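Local coordinates for receptor-like protein kinase ANXUR1 (Arabidopsis thaliana, PDB 6FIG), which is a plant receptor kinase involved in reproduction, whose malectin-like ectodomain lies outside the cell and probably senses extracellular signals for its serine/threonine kinase domain, at residues Tyr81-Phe95 / Asn107-Tyr121. Numbering follows the deposited sequence.
Sequences YPSTYTGLNISNSYF and NFSAAITCQALTQAY. With NAG (2-acetamido-2-deoxy-beta-D-glucopyranose), chain C.
F108 N donates to F95 O at 3.0 Å, nearly straight at 167°, while the return bond from F95 N to F108 O is weak. Their rings make an offset edge-to-face pair, planes 82° apart, with CD2 of F108 set over one face of F95. N107 and F108 both face F95, forming a G1 bulge; N107 takes the left-handed conformation that this bulge needs, and its ND2 carries the N-linked sugar. The Y94 ring lies alongside the N107 amide, nearly parallel, and its OH comes 3.5 Å from CD1 of I112.

The first turn of helix 110-117 has N-H groups without a helical acceptor, satisfied locally. S109 is the N-cap: its short side chain, with OG anti to the backbone N (chi1 176°), accepts from I112 N. A110 N gives its proton to a water within hydrogen-bonding distance of F108 O and S93 OG, the latter also bonded to F150 O; A111 N gives to a second water, 3.0 Å away. A third water joins S109 OG to S93 O. S109 O receives N and OG1 of T113 from opposite faces of its plane.

P82, compact and lacking an N-H, rests CG 3.5 Å from C114 SG, and a water bridges P82 O and A120 O. Small A111 allows CG2 of I90 to approach its CB.

The contact joins the loop between strands 73-80 and 95-99 to helix 110-117, at the edge strand 102-108 of an antiparallel sheet of the malectin-like domain; F152 of strand 151-161 packs against I90, S93 and A110, and L122 of strand 122-128 against F108 and C114.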
loop_
_atom_site.group_PDB
_atom_site.type_symbol
_atom_site.label_atom_id
_atom_site.label_comp_id
_atom_site.label_asym_id
_atom_site.label_seq_id
_atom_site.Cartn_x
_atom_site.Cartn_y
_atom_site.Cartn_z
ATOM N N TYR A 81 20.816 -13.998 -1.664
ATOM C CA TYR A 81 21.969 -13.453 -2.383
ATOM C C TYR A 81 23.201 -14.279 -1.973
ATOM O O TYR A 81 23.818 -13.973 -0.960
ATOM C CB TYR A 81 22.154 -11.978 -2.025
ATOM C CG TYR A 81 23.368 -11.349 -2.663
ATOM C CD1 TYR A 81 23.505 -11.324 -4.044
ATOM C CD2 TYR A 81 24.374 -10.772 -1.891
ATOM C CE1 TYR A 81 24.623 -10.751 -4.642
ATOM C CE2 TYR A 81 25.495 -10.190 -2.480
ATOM C CZ TYR A 81 25.611 -10.182 -3.857
ATOM O OH TYR A 81 26.738 -9.605 -4.428
ATOM N N PRO A 82 23.536 -15.339 -2.740
ATOM C CA PRO A 82 24.706 -16.130 -2.356
ATOM C C PRO A 82 25.989 -15.319 -2.462
ATOM O O PRO A 82 26.240 -14.679 -3.479
ATOM C CB PRO A 82 24.696 -17.312 -3.336
ATOM C CG PRO A 82 23.793 -16.926 -4.444
ATOM C CD PRO A 82 22.839 -15.907 -3.910
ATOM N N SER A 83 26.774 -15.345 -1.390
ATOM C CA SER A 83 28.054 -14.629 -1.299
ATOM C C SER A 83 28.812 -15.190 -0.103
ATOM O O SER A 83 28.331 -16.107 0.564
ATOM C CB SER A 83 27.822 -13.126 -1.105
ATOM O OG SER A 83 29.039 -12.397 -1.151
ATOM N N THR A 84 29.987 -14.645 0.172
ATOM C CA THR A 84 30.741 -15.064 1.348
ATOM C C THR A 84 30.228 -14.270 2.544
ATOM O O THR A 84 30.279 -13.041 2.554
ATOM C CB THR A 84 32.254 -14.891 1.152
ATOM O OG1 THR A 84 32.656 -15.656 0.010
ATOM C CG2 THR A 84 33.037 -15.386 2.374
ATOM N N TYR A 85 29.697 -14.992 3.528
ATOM C CA TYR A 85 29.221 -14.417 4.778
ATOM C C TYR A 85 30.053 -15.013 5.905
ATOM O O TYR A 85 30.180 -16.241 5.980
ATOM C CB TYR A 85 27.774 -14.789 4.987
ATOM C CG TYR A 85 26.842 -14.200 3.951
ATOM C CD1 TYR A 85 26.531 -12.838 3.964
ATOM C CD2 TYR A 85 26.249 -15.001 2.993
ATOM C CE1 TYR A 85 25.673 -12.290 3.036
ATOM C CE2 TYR A 85 25.374 -14.466 2.052
ATOM C CZ TYR A 85 25.090 -13.111 2.081
ATOM O OH TYR A 85 24.203 -12.587 1.154
ATOM N N THR A 86 30.602 -14.140 6.754
ATOM C CA THR A 86 31.380 -14.524 7.955
ATOM C C THR A 86 32.426 -15.617 7.683
ATOM O O THR A 86 32.610 -16.541 8.483
ATOM C CB THR A 86 30.431 -14.902 9.118
ATOM O OG1 THR A 86 29.579 -15.998 8.742
ATOM C CG2 THR A 86 29.531 -13.713 9.448
ATOM N N GLY A 87 33.111 -15.493 6.545
ATOM C CA GLY A 87 34.136 -16.451 6.127
ATOM C C GLY A 87 33.663 -17.824 5.662
ATOM O O GLY A 87 34.493 -18.675 5.348
ATOM N N LEU A 88 32.349 -18.056 5.597
ATOM C CA LEU A 88 31.835 -19.371 5.217
ATOM C C LEU A 88 31.852 -19.523 3.698
ATOM O O LEU A 88 31.742 -18.544 2.984
ATOM C CB LEU A 88 30.416 -19.587 5.751
ATOM C CG LEU A 88 30.236 -19.609 7.268
ATOM C CD1 LEU A 88 28.760 -19.643 7.622
ATOM C CD2 LEU A 88 30.969 -20.803 7.879
ATOM N N ASN A 89 31.997 -20.760 3.236
ATOM C CA ASN A 89 31.995 -21.101 1.812
ATOM C C ASN A 89 30.533 -21.311 1.423
ATOM O O ASN A 89 29.930 -22.296 1.834
ATOM C CB ASN A 89 32.839 -22.377 1.573
ATOM C CG ASN A 89 32.959 -22.768 0.096
ATOM O OD1 ASN A 89 32.170 -22.359 -0.742
ATOM N ND2 ASN A 89 33.973 -23.581 -0.217
ATOM N N ILE A 90 29.981 -20.404 0.618
ATOM C CA ILE A 90 28.574 -20.487 0.177
ATOM C C ILE A 90 28.230 -21.796 -0.554
ATOM O O ILE A 90 27.085 -22.224 -0.531
ATOM C CB ILE A 90 28.180 -19.251 -0.681
ATOM C CG1 ILE A 90 26.659 -19.026 -0.696
ATOM C CG2 ILE A 90 28.752 -19.344 -2.093
ATOM C CD1 ILE A 90 26.065 -18.681 0.650
ATOM N N SER A 91 29.213 -22.441 -1.184
ATOM C CA SER A 91 29.003 -23.766 -1.793
ATOM C C SER A 91 28.646 -24.877 -0.796
ATOM O O SER A 91 28.158 -25.926 -1.209
ATOM C CB SER A 91 30.227 -24.198 -2.608
ATOM O OG SER A 91 30.433 -23.315 -3.693
ATOM N N ASN A 92 28.877 -24.647 0.497
ATOM C CA ASN A 92 28.493 -25.595 1.548
ATOM C C ASN A 92 27.063 -25.409 2.008
ATOM O O ASN A 92 26.568 -26.248 2.753
ATOM C CB ASN A 92 29.410 -25.478 2.784
ATOM C CG ASN A 92 30.833 -25.902 2.513
ATOM O OD1 ASN A 92 31.117 -26.640 1.571
ATOM N ND2 ASN A 92 31.745 -25.425 3.343
ATOM N N SER A 93 26.402 -24.331 1.576
ATOM C CA SER A 93 25.037 -24.063 2.008
ATOM C C SER A 93 24.030 -24.954 1.284
ATOM O O SER A 93 23.846 -24.861 0.074
ATOM C CB SER A 93 24.663 -22.590 1.850
ATOM O OG SER A 93 23.293 -22.389 2.206
ATOM N N TYR A 94 23.387 -25.819 2.052
ATOM C CA TYR A 94 22.290 -26.655 1.612
ATOM C C TYR A 94 21.310 -26.634 2.773
ATOM O O TYR A 94 21.712 -26.892 3.906
ATOM C CB TYR A 94 22.743 -28.085 1.351
ATOM C CG TYR A 94 23.594 -28.256 0.117
ATOM C CD1 TYR A 94 23.012 -28.535 -1.121
ATOM C CD2 TYR A 94 24.986 -28.135 0.185
ATOM C CE1 TYR A 94 23.790 -28.695 -2.257
ATOM C CE2 TYR A 94 25.773 -28.293 -0.951
ATOM C CZ TYR A 94 25.161 -28.556 -2.168
ATOM O OH TYR A 94 25.943 -28.719 -3.283
ATOM N N PHE A 95 20.050 -26.323 2.511
ATOM C CA PHE A 95 19.061 -26.294 3.594
ATOM C C PHE A 95 17.621 -26.479 3.158
ATOM O O PHE A 95 17.288 -26.471 1.956
ATOM C CB PHE A 95 19.232 -25.026 4.428
ATOM C CG PHE A 95 19.034 -23.755 3.668
ATOM C CD1 PHE A 95 20.085 -23.175 2.976
ATOM C CD2 PHE A 95 17.818 -23.087 3.725
ATOM C CE1 PHE A 95 19.911 -21.965 2.313
ATOM C CE2 PHE A 95 17.629 -21.878 3.065
ATOM C CZ PHE A 95 18.690 -21.319 2.364
ATOM N N ASN A 107 17.203 -29.414 0.495
ATOM C CA ASN A 107 18.547 -29.534 -0.085
ATOM C C ASN A 107 18.888 -28.385 -1.047
ATOM O O ASN A 107 19.573 -28.569 -2.061
ATOM C CB ASN A 107 18.671 -30.872 -0.815
ATOM C CG ASN A 107 20.106 -31.206 -1.166
ATOM O OD1 ASN A 107 20.998 -31.150 -0.322
ATOM N ND2 ASN A 107 20.331 -31.543 -2.424
ATOM N N PHE A 108 18.424 -27.200 -0.697
ATOM C CA PHE A 108 18.476 -26.030 -1.565
ATOM C C PHE A 108 19.845 -25.377 -1.564
ATOM O O PHE A 108 20.348 -24.971 -0.507
ATOM C CB PHE A 108 17.421 -25.037 -1.110
ATOM C CG PHE A 108 17.543 -23.674 -1.727
ATOM C CD1 PHE A 108 17.410 -23.509 -3.104
ATOM C CD2 PHE A 108 17.755 -22.548 -0.923
ATOM C CE1 PHE A 108 17.499 -22.258 -3.674
ATOM C CE2 PHE A 108 17.863 -21.286 -1.494
ATOM C CZ PHE A 108 17.718 -21.143 -2.881
ATOM N N SER A 109 20.431 -25.267 -2.759
ATOM C CA SER A 109 21.689 -24.568 -2.977
ATOM C C SER A 109 21.391 -23.294 -3.745
ATOM O O SER A 109 21.149 -23.327 -4.962
ATOM C CB SER A 109 22.677 -25.416 -3.778
ATOM O OG SER A 109 23.867 -24.677 -4.060
ATOM N N ALA A 110 21.424 -22.171 -3.046
ATOM C CA ALA A 110 21.289 -20.870 -3.687
ATOM C C ALA A 110 22.419 -20.617 -4.697
ATOM O O ALA A 110 22.183 -20.066 -5.787
ATOM C CB ALA A 110 21.278 -19.772 -2.643
ATOM N N ALA A 111 23.627 -21.041 -4.336
ATOM C CA ALA A 111 24.812 -20.849 -5.180
ATOM C C ALA A 111 24.623 -21.534 -6.532
ATOM O O ALA A 111 24.740 -20.891 -7.581
ATOM C CB ALA A 111 26.054 -21.373 -4.477
ATOM N N ILE A 112 24.286 -22.822 -6.502
ATOM C CA ILE A 112 24.069 -23.599 -7.735
ATOM C C ILE A 112 22.889 -23.071 -8.557
ATOM O O ILE A 112 22.967 -22.988 -9.799
ATOM C CB ILE A 112 23.892 -25.112 -7.418
ATOM C CG1 ILE A 112 25.210 -25.691 -6.901
ATOM C CG2 ILE A 112 23.430 -25.897 -8.641
ATOM C CD1 ILE A 112 25.082 -27.058 -6.262
ATOM N N THR A 113 21.802 -22.720 -7.883
ATOM C CA THR A 113 20.626 -22.187 -8.572
ATOM C C THR A 113 20.974 -20.881 -9.291
ATOM O O THR A 113 20.620 -20.712 -10.465
ATOM C CB THR A 113 19.445 -22.012 -7.608
ATOM O OG1 THR A 113 19.218 -23.256 -6.935
ATOM C CG2 THR A 113 18.176 -21.587 -8.364
ATOM N N CYS A 114 21.691 -19.993 -8.607
ATOM C CA CYS A 114 22.140 -18.716 -9.182
ATOM C C CYS A 114 23.065 -18.904 -10.381
ATOM O O CYS A 114 22.901 -18.229 -11.400
ATOM C CB CYS A 114 22.805 -17.842 -8.119
ATOM S SG CYS A 114 21.568 -17.025 -7.083
ATOM N N GLN A 115 24.003 -19.841 -10.272
ATOM C CA GLN A 115 24.918 -20.153 -11.385
ATOM C C GLN A 115 24.143 -20.640 -12.623
ATOM O O GLN A 115 24.385 -20.160 -13.737
ATOM C CB GLN A 115 25.936 -21.198 -10.952
ATOM C CG GLN A 115 27.089 -21.406 -11.924
ATOM C CD GLN A 115 28.078 -22.443 -11.425
ATOM O OE1 GLN A 115 27.846 -23.104 -10.407
ATOM N NE2 GLN A 115 29.186 -22.595 -12.140
ATOM N N ALA A 116 23.200 -21.561 -12.417
ATOM C CA ALA A 116 22.369 -22.100 -13.517
ATOM C C ALA A 116 21.525 -21.037 -14.209
ATOM O O ALA A 116 21.382 -21.056 -15.427
ATOM C CB ALA A 116 21.474 -23.223 -13.008
ATOM N N LEU A 117 20.968 -20.113 -13.435
ATOM C CA LEU A 117 20.157 -19.020 -13.984
ATOM C C LEU A 117 20.944 -17.832 -14.566
ATOM O O LEU A 117 20.325 -16.951 -15.164
ATOM C CB LEU A 117 19.212 -18.470 -12.910
ATOM C CG LEU A 117 18.103 -19.366 -12.365
ATOM C CD1 LEU A 117 17.336 -18.583 -11.313
ATOM C CD2 LEU A 117 17.157 -19.811 -13.473
ATOM N N THR A 118 22.264 -17.782 -14.371
ATOM C CA THR A 118 23.067 -16.578 -14.642
ATOM C C THR A 118 22.431 -15.336 -14.000
ATOM O O THR A 118 22.258 -14.294 -14.624
ATOM C CB THR A 118 23.311 -16.368 -16.158
ATOM O OG1 THR A 118 23.634 -17.624 -16.761
ATOM C CG2 THR A 118 24.469 -15.400 -16.404
ATOM N N GLN A 119 22.078 -15.484 -12.731
ATOM C CA GLN A 119 21.471 -14.424 -11.944
ATOM C C GLN A 119 22.183 -14.431 -10.604
ATOM O O GLN A 119 22.437 -15.499 -10.077
ATOM C CB GLN A 119 19.989 -14.719 -11.775
ATOM C CG GLN A 119 19.157 -13.539 -11.311
ATOM C CD GLN A 119 17.674 -13.789 -11.507
ATOM O OE1 GLN A 119 17.200 -13.803 -12.645
ATOM N NE2 GLN A 119 16.941 -14.002 -10.416
ATOM N N ALA A 120 22.513 -13.259 -10.067
ATOM C CA ALA A 120 23.265 -13.168 -8.806
ATOM C C ALA A 120 22.392 -13.248 -7.547
ATOM O O ALA A 120 22.929 -13.369 -6.440
ATOM C CB ALA A 120 24.096 -11.895 -8.777
ATOM N N TYR A 121 21.077 -13.185 -7.707
ATOM C CA TYR A 121 20.121 -13.227 -6.590
ATOM C C TYR A 121 18.866 -14.007 -6.996
ATOM O O TYR A 121 18.611 -14.197 -8.185
ATOM C CB TYR A 121 19.755 -11.799 -6.163
ATOM C CG TYR A 121 19.107 -10.999 -7.262
ATOM C CD1 TYR A 121 19.879 -10.344 -8.217
ATOM C CD2 TYR A 121 17.724 -10.935 -7.378
ATOM C CE1 TYR A 121 19.289 -9.630 -9.247
ATOM C CE2 TYR A 121 17.122 -10.225 -8.409
ATOM C CZ TYR A 121 17.913 -9.576 -9.334
ATOM O OH TYR A 121 17.331 -8.865 -10.360
HETATM C C1 NAG C . 21.636 -31.895 -2.945
HETATM C C2 NAG C . 21.671 -33.373 -3.302
HETATM C C3 NAG C . 22.954 -33.729 -4.049
HETATM C C4 NAG C . 23.206 -32.767 -5.205
HETATM C C5 NAG C . 23.184 -31.329 -4.701
HETATM C C6 NAG C . 23.378 -30.293 -5.807
HETATM C C7 NAG C . 20.466 -34.735 -1.644
HETATM C C8 NAG C . 20.595 -35.452 -0.333
HETATM N N2 NAG C . 21.580 -34.139 -2.071
HETATM O O3 NAG C . 22.884 -35.073 -4.531
HETATM O O4 NAG C . 24.500 -33.078 -5.756
HETATM O O5 NAG C . 21.923 -31.079 -4.079
HETATM O O6 NAG C . 22.295 -30.356 -6.737
HETATM O O7 NAG C . 19.421 -34.728 -2.257
HETATM O O HOH W 1 25.471 -13.843 -5.894
HETATM O O HOH W 2 24.290 -22.163 -1.647
HETATM O O HOH W 3 25.632 -24.631 -2.058
HETATM O O HOH W 4 21.771 -22.551 -0.255
#